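Local coordinates for DUF655 domain-containing protein (Archaeoglobus fulgidus, PDB 2I5H), which is of unknown function but belongs to a helix-hairpin-helix-related family and may bind nucleic acid, at residues A[22-31]-A[94-105]; A[39-47]-A[55-63]. One frame throughout, in Å; residues are numbered along the deposited sequence.

In the fold
From the N terminus, strand 20-27 enters a five-stranded antiparallel sheet. The chain then turns back through 28-43 into strand 44-49, and contact 2 closes a short hairpin between this strand and strand 55-60. Strands 71-73 and 82-88 follow and form the two outer strands within the chain. Only then does the chain reach helix 96-111, where contact 1 closes the long loop by laying the helix start against strand 20-27. Contact 2 lies wholly within that loop, so the two nest and do not cross. They also touch: Met27 N of strand 20-27 probably hydrogen-bonds to Leu44 O of the hairpin.

Contact 1 (A[22-31]-A[94-105]); sequences YVLDFMPYGH and LTPAAKTELPYV
Leu24 packs into the side of helix 96-111 and makes most of the apolar contact. Its CB lies 3.9 Å from Ala98 CB. Its two methyls then divide the work: CD1 meets Leu94 CD2 at 3.9 Å, while CD2 meets Val105 CG2 at 3.8 Å. Leu102 CD1 lies near both methyls. The CG of Leu24 is set beside the backbone N (chi1 -60°), which sends the branched end in among these residues. Further along the helix, Val105 CG1 comes within 3.4 Å of Tyr22 CB, and the Tyr22 ring leads away to meet the ring of His108.

The polar contact sits at the start of the helix. Thr95 OG1 donates to Asp25 OD2 at 2.8 Å, reaching it from above the carboxylate plane, 47° out of it. The same OG1 accepts from Ala98 N at 3.0 Å, so Thr95 is the N-cap and its hydroxyl is fixed by two bonds, one given and one taken. Asp25 CG lies anti to its backbone N (chi1 -174°), which carries the carboxylate to this helix end. There the helix dipole would probably favour its negative charge. Thr95 CG2 meets Met27 SD tip to tip at 3.9 Å and lies at the edge of the His31 ring. His31 NE2 hydrogen-bonds to Glu57 OE1.

The second shell is strand 44-49. Gln46 OE1 accepts from Thr95 N, and Val48 packs on Leu24 and Val105. Leu24 and Asp25 both face Gln46 in a classic beta bulge, and both side chains start toward the helix. The arrangement is that of an N-capped helix packed on a bulged strand of an antiparallel sheet.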
loop_
_atom_site.group_PDB
_atom_site.type_symbol
_atom_site.label_atom_id
_atom_site.label_comp_id
_atom_site.label_asym_id
_atom_site.label_seq_id
_atom_site.Cartn_x
_atom_site.Cartn_y
_atom_site.Cartn_z
ATOM N N TYR A 22 -8.148 -2.422 2.192
ATOM C CA TYR A 22 -8.865 -1.752 1.114
ATOM C C TYR A 22 -9.027 -2.699 -0.074
ATOM O O TYR A 22 -8.101 -3.429 -0.439
ATOM C CB TYR A 22 -8.111 -0.482 0.706
ATOM C CG TYR A 22 -8.303 0.681 1.663
ATOM C CD1 TYR A 22 -9.204 1.707 1.371
ATOM C CD2 TYR A 22 -7.588 0.756 2.855
ATOM C CE1 TYR A 22 -9.386 2.781 2.242
ATOM C CE2 TYR A 22 -7.762 1.828 3.738
ATOM C CZ TYR A 22 -8.661 2.835 3.422
ATOM O OH TYR A 22 -8.820 3.903 4.275
ATOM N N VAL A 23 -10.218 -2.692 -0.665
ATOM C CA VAL A 23 -10.532 -3.561 -1.784
ATOM C C VAL A 23 -9.819 -3.180 -3.078
ATOM O O VAL A 23 -9.865 -2.030 -3.513
ATOM C CB VAL A 23 -12.057 -3.588 -2.045
ATOM C CG1 VAL A 23 -12.362 -4.442 -3.258
ATOM C CG2 VAL A 23 -12.782 -4.114 -0.817
ATOM N N LEU A 24 -9.164 -4.165 -3.680
ATOM C CA LEU A 24 -8.447 -3.982 -4.933
ATOM C C LEU A 24 -9.257 -4.535 -6.096
ATOM O O LEU A 24 -9.213 -4.006 -7.207
ATOM C CB LEU A 24 -7.104 -4.718 -4.891
ATOM C CG LEU A 24 -6.088 -4.334 -3.813
ATOM C CD1 LEU A 24 -4.924 -5.322 -3.838
ATOM C CD2 LEU A 24 -5.587 -2.920 -4.053
ATOM N N ASP A 25 -9.993 -5.610 -5.830
ATOM C CA ASP A 25 -10.779 -6.274 -6.857
ATOM C C ASP A 25 -11.797 -7.202 -6.203
ATOM O O ASP A 25 -11.470 -7.916 -5.250
ATOM C CB ASP A 25 -9.821 -7.069 -7.761
ATOM C CG ASP A 25 -10.510 -7.698 -8.959
ATOM O OD1 ASP A 25 -11.444 -7.086 -9.514
ATOM O OD2 ASP A 25 -10.097 -8.803 -9.359
ATOM N N PHE A 26 -13.033 -7.167 -6.695
ATOM C CA PHE A 26 -14.081 -8.042 -6.173
ATOM C C PHE A 26 -14.556 -8.995 -7.269
ATOM O O PHE A 26 -14.882 -8.569 -8.388
ATOM C CB PHE A 26 -15.267 -7.231 -5.630
ATOM C CG PHE A 26 -16.443 -8.086 -5.212
ATOM C CD1 PHE A 26 -16.262 -9.177 -4.350
ATOM C CD2 PHE A 26 -17.719 -7.827 -5.704
ATOM C CE1 PHE A 26 -17.338 -9.994 -3.989
ATOM C CE2 PHE A 26 -18.808 -8.640 -5.348
ATOM C CZ PHE A 26 -18.617 -9.728 -4.488
ATOM N N MET A 27 -14.582 -10.287 -6.945
ATOM C CA MET A 27 -14.999 -11.331 -7.882
ATOM C C MET A 27 -16.206 -12.098 -7.346
ATOM O O MET A 27 -16.057 -13.045 -6.561
ATOM C CB MET A 27 -13.857 -12.320 -8.111
ATOM C CG MET A 27 -12.619 -11.707 -8.735
ATOM S SD MET A 27 -11.174 -12.781 -8.612
ATOM C CE MET A 27 -10.499 -12.240 -7.069
ATOM N N PRO A 28 -17.417 -11.708 -7.771
ATOM C CA PRO A 28 -18.659 -12.360 -7.332
ATOM C C PRO A 28 -18.600 -13.885 -7.375
ATOM O O PRO A 28 -19.079 -14.551 -6.454
ATOM C CB PRO A 28 -19.697 -11.799 -8.299
ATOM C CG PRO A 28 -19.202 -10.417 -8.531
ATOM C CD PRO A 28 -17.709 -10.597 -8.694
ATOM N N TYR A 29 -18.034 -14.440 -8.446
ATOM C CA TYR A 29 -17.921 -15.898 -8.570
ATOM C C TYR A 29 -16.498 -16.417 -8.423
ATOM O O TYR A 29 -16.178 -17.521 -8.880
ATOM C CB TYR A 29 -18.489 -16.377 -9.913
ATOM C CG TYR A 29 -19.952 -16.742 -9.854
ATOM C CD1 TYR A 29 -20.887 -16.089 -10.654
ATOM C CD2 TYR A 29 -20.408 -17.729 -8.974
ATOM C CE1 TYR A 29 -22.246 -16.404 -10.577
ATOM C CE2 TYR A 29 -21.761 -18.049 -8.888
ATOM C CZ TYR A 29 -22.674 -17.380 -9.688
ATOM O OH TYR A 29 -24.019 -17.657 -9.570
ATOM N N GLY A 30 -15.639 -15.626 -7.792
ATOM C CA GLY A 30 -14.260 -16.044 -7.605
ATOM C C GLY A 30 -13.406 -15.979 -8.858
ATOM O O GLY A 30 -13.740 -15.287 -9.820
ATOM N N HIS A 31 -12.294 -16.705 -8.856
ATOM C CA HIS A 31 -11.395 -16.691 -10.003
ATOM C C HIS A 31 -12.004 -17.305 -11.252
ATOM O O HIS A 31 -12.576 -18.388 -11.212
ATOM C CB HIS A 31 -10.086 -17.391 -9.646
ATOM C CG HIS A 31 -9.275 -16.643 -8.635
ATOM N ND1 HIS A 31 -8.669 -15.439 -8.917
ATOM C CD2 HIS A 31 -9.007 -16.906 -7.334
ATOM C CE1 HIS A 31 -8.062 -14.989 -7.832
ATOM N NE2 HIS A 31 -8.252 -15.860 -6.858
ATOM N N LEU A 94 -2.000 -11.462 -7.529
ATOM C CA LEU A 94 -3.039 -10.459 -7.720
ATOM C C LEU A 94 -3.607 -10.573 -9.128
ATOM O O LEU A 94 -2.883 -10.900 -10.072
ATOM C CB LEU A 94 -2.480 -9.046 -7.529
ATOM C CG LEU A 94 -2.054 -8.613 -6.124
ATOM C CD1 LEU A 94 -1.422 -7.230 -6.206
ATOM C CD2 LEU A 94 -3.273 -8.597 -5.191
ATOM N N THR A 95 -4.904 -10.321 -9.265
ATOM C CA THR A 95 -5.540 -10.359 -10.577
ATOM C C THR A 95 -5.015 -9.153 -11.352
ATOM O O THR A 95 -4.408 -8.255 -10.776
ATOM C CB THR A 95 -7.074 -10.220 -10.477
ATOM O OG1 THR A 95 -7.397 -8.959 -9.878
ATOM C CG2 THR A 95 -7.670 -11.350 -9.658
ATOM N N PRO A 96 -5.230 -9.123 -12.677
ATOM C CA PRO A 96 -4.760 -7.989 -13.479
ATOM C C PRO A 96 -5.397 -6.691 -12.997
ATOM O O PRO A 96 -4.740 -5.654 -12.908
ATOM C CB PRO A 96 -5.212 -8.361 -14.889
ATOM C CG PRO A 96 -5.089 -9.861 -14.881
ATOM C CD PRO A 96 -5.719 -10.211 -13.541
ATOM N N ALA A 97 -6.685 -6.765 -12.681
ATOM C CA ALA A 97 -7.427 -5.609 -12.200
ATOM C C ALA A 97 -6.850 -5.150 -10.865
ATOM O O ALA A 97 -6.672 -3.957 -10.636
ATOM C CB ALA A 97 -8.897 -5.964 -12.047
ATOM N N ALA A 98 -6.547 -6.101 -9.986
ATOM C CA ALA A 98 -5.982 -5.755 -8.688
ATOM C C ALA A 98 -4.620 -5.075 -8.830
ATOM O O ALA A 98 -4.315 -4.123 -8.107
ATOM C CB ALA A 98 -5.856 -7.000 -7.829
ATOM N N LYS A 99 -3.797 -5.567 -9.755
ATOM C CA LYS A 99 -2.485 -4.974 -9.969
ATOM C C LYS A 99 -2.623 -3.535 -10.462
ATOM O O LYS A 99 -1.882 -2.644 -10.037
ATOM C CB LYS A 99 -1.677 -5.790 -10.986
ATOM C CG LYS A 99 -1.223 -7.160 -10.490
ATOM C CD LYS A 99 -0.285 -7.800 -11.496
ATOM C CE LYS A 99 0.195 -9.162 -11.030
ATOM N NZ LYS A 99 1.102 -9.769 -12.039
ATOM N N THR A 100 -3.571 -3.303 -11.363
ATOM C CA THR A 100 -3.778 -1.956 -11.881
ATOM C C THR A 100 -4.216 -1.003 -10.773
ATOM O O THR A 100 -3.770 0.140 -10.717
ATOM C CB THR A 100 -4.852 -1.926 -12.978
ATOM O OG1 THR A 100 -4.489 -2.826 -14.028
ATOM C CG2 THR A 100 -4.990 -0.515 -13.548
ATOM N N GLU A 101 -5.082 -1.484 -9.886
ATOM C CA GLU A 101 -5.593 -0.653 -8.804
ATOM C C GLU A 101 -4.637 -0.455 -7.636
ATOM O O GLU A 101 -4.724 0.549 -6.941
ATOM C CB GLU A 101 -6.911 -1.226 -8.263
ATOM C CG GLU A 101 -8.068 -1.267 -9.255
ATOM C CD GLU A 101 -8.463 0.107 -9.781
ATOM O OE1 GLU A 101 -8.254 1.114 -9.077
ATOM O OE2 GLU A 101 -9.004 0.175 -10.905
ATOM N N LEU A 102 -3.723 -1.398 -7.425
ATOM C CA LEU A 102 -2.805 -1.321 -6.290
ATOM C C LEU A 102 -2.163 0.042 -6.035
ATOM O O LEU A 102 -2.285 0.582 -4.936
ATOM C CB LEU A 102 -1.713 -2.399 -6.403
ATOM C CG LEU A 102 -0.781 -2.546 -5.185
ATOM C CD1 LEU A 102 -1.594 -2.899 -3.933
ATOM C CD2 LEU A 102 0.256 -3.623 -5.462
ATOM N N PRO A 103 -1.483 0.628 -7.037
ATOM C CA PRO A 103 -0.865 1.934 -6.775
ATOM C C PRO A 103 -1.844 3.036 -6.360
ATOM O O PRO A 103 -1.514 3.873 -5.520
ATOM C CB PRO A 103 -0.128 2.244 -8.084
ATOM C CG PRO A 103 -0.947 1.523 -9.114
ATOM C CD PRO A 103 -1.262 0.209 -8.432
ATOM N N TYR A 104 -3.040 3.034 -6.946
ATOM C CA TYR A 104 -4.052 4.037 -6.622
ATOM C C TYR A 104 -4.597 3.855 -5.216
ATOM O O TYR A 104 -4.852 4.831 -4.509
ATOM C CB TYR A 104 -5.205 3.973 -7.625
ATOM C CG TYR A 104 -4.789 4.338 -9.027
ATOM C CD1 TYR A 104 -4.472 5.654 -9.358
ATOM C CD2 TYR A 104 -4.665 3.362 -10.012
ATOM C CE1 TYR A 104 -4.038 5.988 -10.642
ATOM C CE2 TYR A 104 -4.235 3.680 -11.294
ATOM C CZ TYR A 104 -3.921 4.999 -11.600
ATOM O OH TYR A 104 -3.491 5.316 -12.867
ATOM N N VAL A 105 -4.786 2.603 -4.813
ATOM C CA VAL A 105 -5.303 2.302 -3.486
ATOM C C VAL A 105 -4.252 2.612 -2.412
ATOM O O VAL A 105 -4.575 3.179 -1.369
ATOM C CB VAL A 105 -5.761 0.825 -3.406
ATOM C CG1 VAL A 105 -6.216 0.479 -2.001
ATOM C CG2 VAL A 105 -6.908 0.595 -4.388
#

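Contact 2 (A[39-47]-A[55-63]); sequences HRREPLAQV and LLEVSIRKG
Gln46 and Glu57 form an antiparallel non-hydrogen-bonded pair, and their side chains meet on one face of the sheet. Gln46 NE2 donates to Glu57 OE1 at 3.1 Å in a nearly straight bond (175°). With CG anti to the backbone N (chi1 -178°) and the chain extended, Glu57 carries its carboxylate to this amide. The carboxylate oxygen lies in the amide plane, and the two flat groups are nearly coplanar. NE2 also donates to Asp93 O, and Gln46 OE1 is taken by Thr95 N, so the whole amide is used. Glu57 OE1 also accepts from His31 NE2, while OE2 forms a salt bridge with Arg87 and lies 3.7 Å from Leu44 CD1. An alanine in place of Glu57 would probably cost Gln46 NE2 and His31 NE2 a shared acceptor and Arg87 this salt-bridge partner.

Ala45 N donates to Val58 O and Val58 N to Ala45 O, both at 2.9 Å. Val47 N donates to Leu56 O at 2.8 Å, and Leu56 N to Val47 O. Ile60 N donates to Pro43 O.

At the far end, a water joins Glu42 OE1 to Ser59 OG, 2.7 Å from each; it donates to the glutamate. Glu42 OE2 pairs with Lys86, and Ser59 OG is also hydrogen-bonded to Lys84 N. The face of Ala45, Val47, Leu56 and Val58 is apolar; Ile60 CD1 reaches Ala45 CB at 3.8 Å, and Val47 CG2 meets Leu56 CB at 3.9 Å. The hairpin thus has one apolar face and one where buried carboxylate and amide groups find specific partners, tying it to strand 82-88 and the helix start.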
loop_
_atom_site.group_PDB
_atom_site.type_symbol
_atom_site.label_atom_id
_atom_site.label_comp_id
_atom_site.label_asym_id
_atom_site.label_seq_id
_atom_site.Cartn_x
_atom_site.Cartn_y
_atom_site.Cartn_z
ATOM N N HIS A 39 -21.604 -23.824 -8.227
ATOM C CA HIS A 39 -22.263 -23.740 -6.927
ATOM C C HIS A 39 -21.316 -23.830 -5.736
ATOM O O HIS A 39 -21.713 -23.566 -4.603
ATOM C CB HIS A 39 -23.364 -24.805 -6.800
ATOM C CG HIS A 39 -22.852 -26.193 -6.568
ATOM N ND1 HIS A 39 -22.388 -26.999 -7.585
ATOM C CD2 HIS A 39 -22.727 -26.916 -5.430
ATOM C CE1 HIS A 39 -22.001 -28.158 -7.084
ATOM N NE2 HIS A 39 -22.195 -28.133 -5.777
ATOM N N ARG A 40 -20.063 -24.200 -5.980
ATOM C CA ARG A 40 -19.106 -24.297 -4.887
ATOM C C ARG A 40 -18.152 -23.107 -4.828
ATOM O O ARG A 40 -17.366 -22.977 -3.884
ATOM C CB ARG A 40 -18.318 -25.606 -4.990
ATOM C CG ARG A 40 -19.190 -26.848 -4.794
ATOM C CD ARG A 40 -18.373 -27.994 -4.229
ATOM N NE ARG A 40 -17.630 -27.543 -3.059
ATOM C CZ ARG A 40 -16.302 -27.499 -2.985
ATOM N NH1 ARG A 40 -15.564 -27.893 -4.015
ATOM N NH2 ARG A 40 -15.718 -27.028 -1.892
ATOM N N ARG A 41 -18.228 -22.229 -5.824
ATOM C CA ARG A 41 -17.354 -21.060 -5.860
ATOM C C ARG A 41 -17.927 -19.947 -4.993
ATOM O O ARG A 41 -19.111 -19.643 -5.067
ATOM C CB ARG A 41 -17.204 -20.556 -7.292
ATOM C CG ARG A 41 -16.773 -21.627 -8.262
ATOM C CD ARG A 41 -16.610 -21.077 -9.668
ATOM N NE ARG A 41 -16.536 -22.158 -10.641
ATOM C CZ ARG A 41 -16.483 -21.978 -11.957
ATOM N NH1 ARG A 41 -16.486 -20.751 -12.463
ATOM N NH2 ARG A 41 -16.450 -23.030 -12.768
ATOM N N GLU A 42 -17.092 -19.335 -4.169
ATOM C CA GLU A 42 -17.595 -18.265 -3.330
ATOM C C GLU A 42 -17.106 -16.900 -3.786
ATOM O O GLU A 42 -16.124 -16.786 -4.523
ATOM C CB GLU A 42 -17.220 -18.524 -1.866
ATOM C CG GLU A 42 -15.748 -18.449 -1.524
ATOM C CD GLU A 42 -15.437 -19.175 -0.213
ATOM O OE1 GLU A 42 -16.222 -19.050 0.758
ATOM O OE2 GLU A 42 -14.403 -19.867 -0.154
ATOM N N PRO A 43 -17.815 -15.845 -3.387
ATOM C CA PRO A 43 -17.396 -14.502 -3.783
ATOM C C PRO A 43 -16.092 -14.162 -3.076
ATOM O O PRO A 43 -15.951 -14.379 -1.871
ATOM C CB PRO A 43 -18.574 -13.624 -3.349
ATOM C CG PRO A 43 -19.234 -14.421 -2.247
ATOM C CD PRO A 43 -19.135 -15.833 -2.729
ATOM N N LEU A 44 -15.131 -13.645 -3.830
ATOM C CA LEU A 44 -13.830 -13.309 -3.275
ATOM C C LEU A 44 -13.411 -11.876 -3.565
ATOM O O LEU A 44 -13.869 -11.269 -4.529
ATOM C CB LEU A 44 -12.750 -14.221 -3.873
ATOM C CG LEU A 44 -12.840 -15.742 -3.731
ATOM C CD1 LEU A 44 -11.708 -16.396 -4.546
ATOM C CD2 LEU A 44 -12.742 -16.122 -2.250
ATOM N N ALA A 45 -12.541 -11.343 -2.714
ATOM C CA ALA A 45 -11.978 -10.021 -2.930
ATOM C C ALA A 45 -10.483 -10.066 -2.621
ATOM O O ALA A 45 -10.038 -10.821 -1.753
ATOM C CB ALA A 45 -12.658 -8.984 -2.041
ATOM N N GLN A 46 -9.698 -9.291 -3.359
ATOM C CA GLN A 46 -8.285 -9.210 -3.048
ATOM C C GLN A 46 -8.161 -7.841 -2.402
ATOM O O GLN A 46 -8.664 -6.845 -2.930
ATOM C CB GLN A 46 -7.426 -9.336 -4.306
ATOM C CG GLN A 46 -7.555 -10.699 -4.960
ATOM C CD GLN A 46 -6.513 -10.937 -6.032
ATOM O OE1 GLN A 46 -6.108 -10.011 -6.733
ATOM N NE2 GLN A 46 -6.085 -12.187 -6.174
ATOM N N VAL A 47 -7.522 -7.795 -1.241
ATOM C CA VAL A 47 -7.392 -6.548 -0.512
ATOM C C VAL A 47 -5.965 -6.258 -0.082
ATOM O O VAL A 47 -5.105 -7.140 -0.092
ATOM C CB VAL A 47 -8.303 -6.560 0.742
ATOM C CG1 VAL A 47 -9.737 -6.852 0.338
ATOM C CG2 VAL A 47 -7.813 -7.614 1.750
ATOM N N LEU A 55 -1.004 -8.147 1.348
ATOM C CA LEU A 55 -1.952 -8.525 0.301
ATOM C C LEU A 55 -2.685 -9.777 0.756
ATOM O O LEU A 55 -2.059 -10.785 1.110
ATOM C CB LEU A 55 -1.234 -8.817 -1.018
ATOM C CG LEU A 55 -0.398 -7.686 -1.621
ATOM C CD1 LEU A 55 0.189 -8.169 -2.951
ATOM C CD2 LEU A 55 -1.253 -6.450 -1.846
ATOM N N LEU A 56 -4.012 -9.719 0.729
ATOM C CA LEU A 56 -4.827 -10.841 1.170
ATOM C C LEU A 56 -5.976 -11.156 0.231
ATOM O O LEU A 56 -6.504 -10.279 -0.455
ATOM C CB LEU A 56 -5.429 -10.534 2.558
ATOM C CG LEU A 56 -4.489 -10.236 3.732
ATOM C CD1 LEU A 56 -5.270 -9.662 4.916
ATOM C CD2 LEU A 56 -3.780 -11.507 4.135
ATOM N N GLU A 57 -6.358 -12.428 0.203
ATOM C CA GLU A 57 -7.507 -12.843 -0.573
ATOM C C GLU A 57 -8.495 -13.255 0.520
ATOM O O GLU A 57 -8.137 -14.000 1.437
ATOM C CB GLU A 57 -7.165 -14.029 -1.469
ATOM C CG GLU A 57 -8.318 -14.471 -2.340
ATOM C CD GLU A 57 -7.854 -15.179 -3.603
ATOM O OE1 GLU A 57 -7.251 -14.520 -4.482
ATOM O OE2 GLU A 57 -8.088 -16.392 -3.708
ATOM N N VAL A 58 -9.714 -12.737 0.441
ATOM C CA VAL A 58 -10.741 -13.033 1.438
ATOM C C VAL A 58 -12.062 -13.381 0.775
ATOM O O VAL A 58 -12.331 -12.953 -0.342
ATOM C CB VAL A 58 -11.001 -11.803 2.338
ATOM C CG1 VAL A 58 -9.698 -11.296 2.923
ATOM C CG2 VAL A 58 -11.664 -10.698 1.519
ATOM N N SER A 59 -12.895 -14.156 1.466
ATOM C CA SER A 59 -14.211 -14.455 0.929
ATOM C C SER A 59 -15.117 -13.316 1.420
ATOM O O SER A 59 -14.836 -12.676 2.440
ATOM C CB SER A 59 -14.720 -15.812 1.424
ATOM O OG SER A 59 -14.542 -15.953 2.820
ATOM N N ILE A 60 -16.185 -13.057 0.681
ATOM C CA ILE A 60 -17.111 -11.980 1.022
ATOM C C ILE A 60 -18.468 -12.576 1.393
ATOM O O ILE A 60 -18.893 -13.566 0.811
ATOM C CB ILE A 60 -17.259 -11.003 -0.183
ATOM C CG1 ILE A 60 -15.905 -10.344 -0.492
ATOM C CG2 ILE A 60 -18.312 -9.938 0.111
ATOM C CD1 ILE A 60 -15.315 -9.532 0.650
ATOM N N ARG A 61 -19.133 -11.980 2.381
ATOM C CA ARG A 61 -20.437 -12.458 2.828
ATOM C C ARG A 61 -21.529 -12.285 1.779
ATOM O O ARG A 61 -21.441 -11.428 0.902
ATOM C CB ARG A 61 -20.844 -11.722 4.106
ATOM C CG ARG A 61 -19.899 -11.957 5.274
ATOM C CD ARG A 61 -20.313 -11.117 6.477
ATOM N NE ARG A 61 -21.611 -11.551 6.973
ATOM C CZ ARG A 61 -21.804 -12.625 7.734
ATOM N NH1 ARG A 61 -20.778 -13.381 8.104
ATOM N NH2 ARG A 61 -23.032 -12.956 8.102
ATOM N N LYS A 62 -22.567 -13.104 1.884
ATOM C CA LYS A 62 -23.683 -13.037 0.947
ATOM C C LYS A 62 -24.346 -11.660 0.945
ATOM O O LYS A 62 -24.404 -10.985 1.970
ATOM C CB LYS A 62 -24.731 -14.098 1.297
ATOM C CG LYS A 62 -24.208 -15.515 1.266
ATOM C CD LYS A 62 -25.321 -16.522 1.514
ATOM C CE LYS A 62 -24.780 -17.943 1.458
ATOM N NZ LYS A 62 -24.130 -18.205 0.139
ATOM N N GLY A 63 -24.821 -11.245 -0.226
ATOM C CA GLY A 63 -25.511 -9.974 -0.349
ATOM C C GLY A 63 -24.649 -8.734 -0.351
ATOM O O GLY A 63 -25.171 -7.620 -0.337
HETATM O O HOH W 1 -14.708 -18.676 2.969
#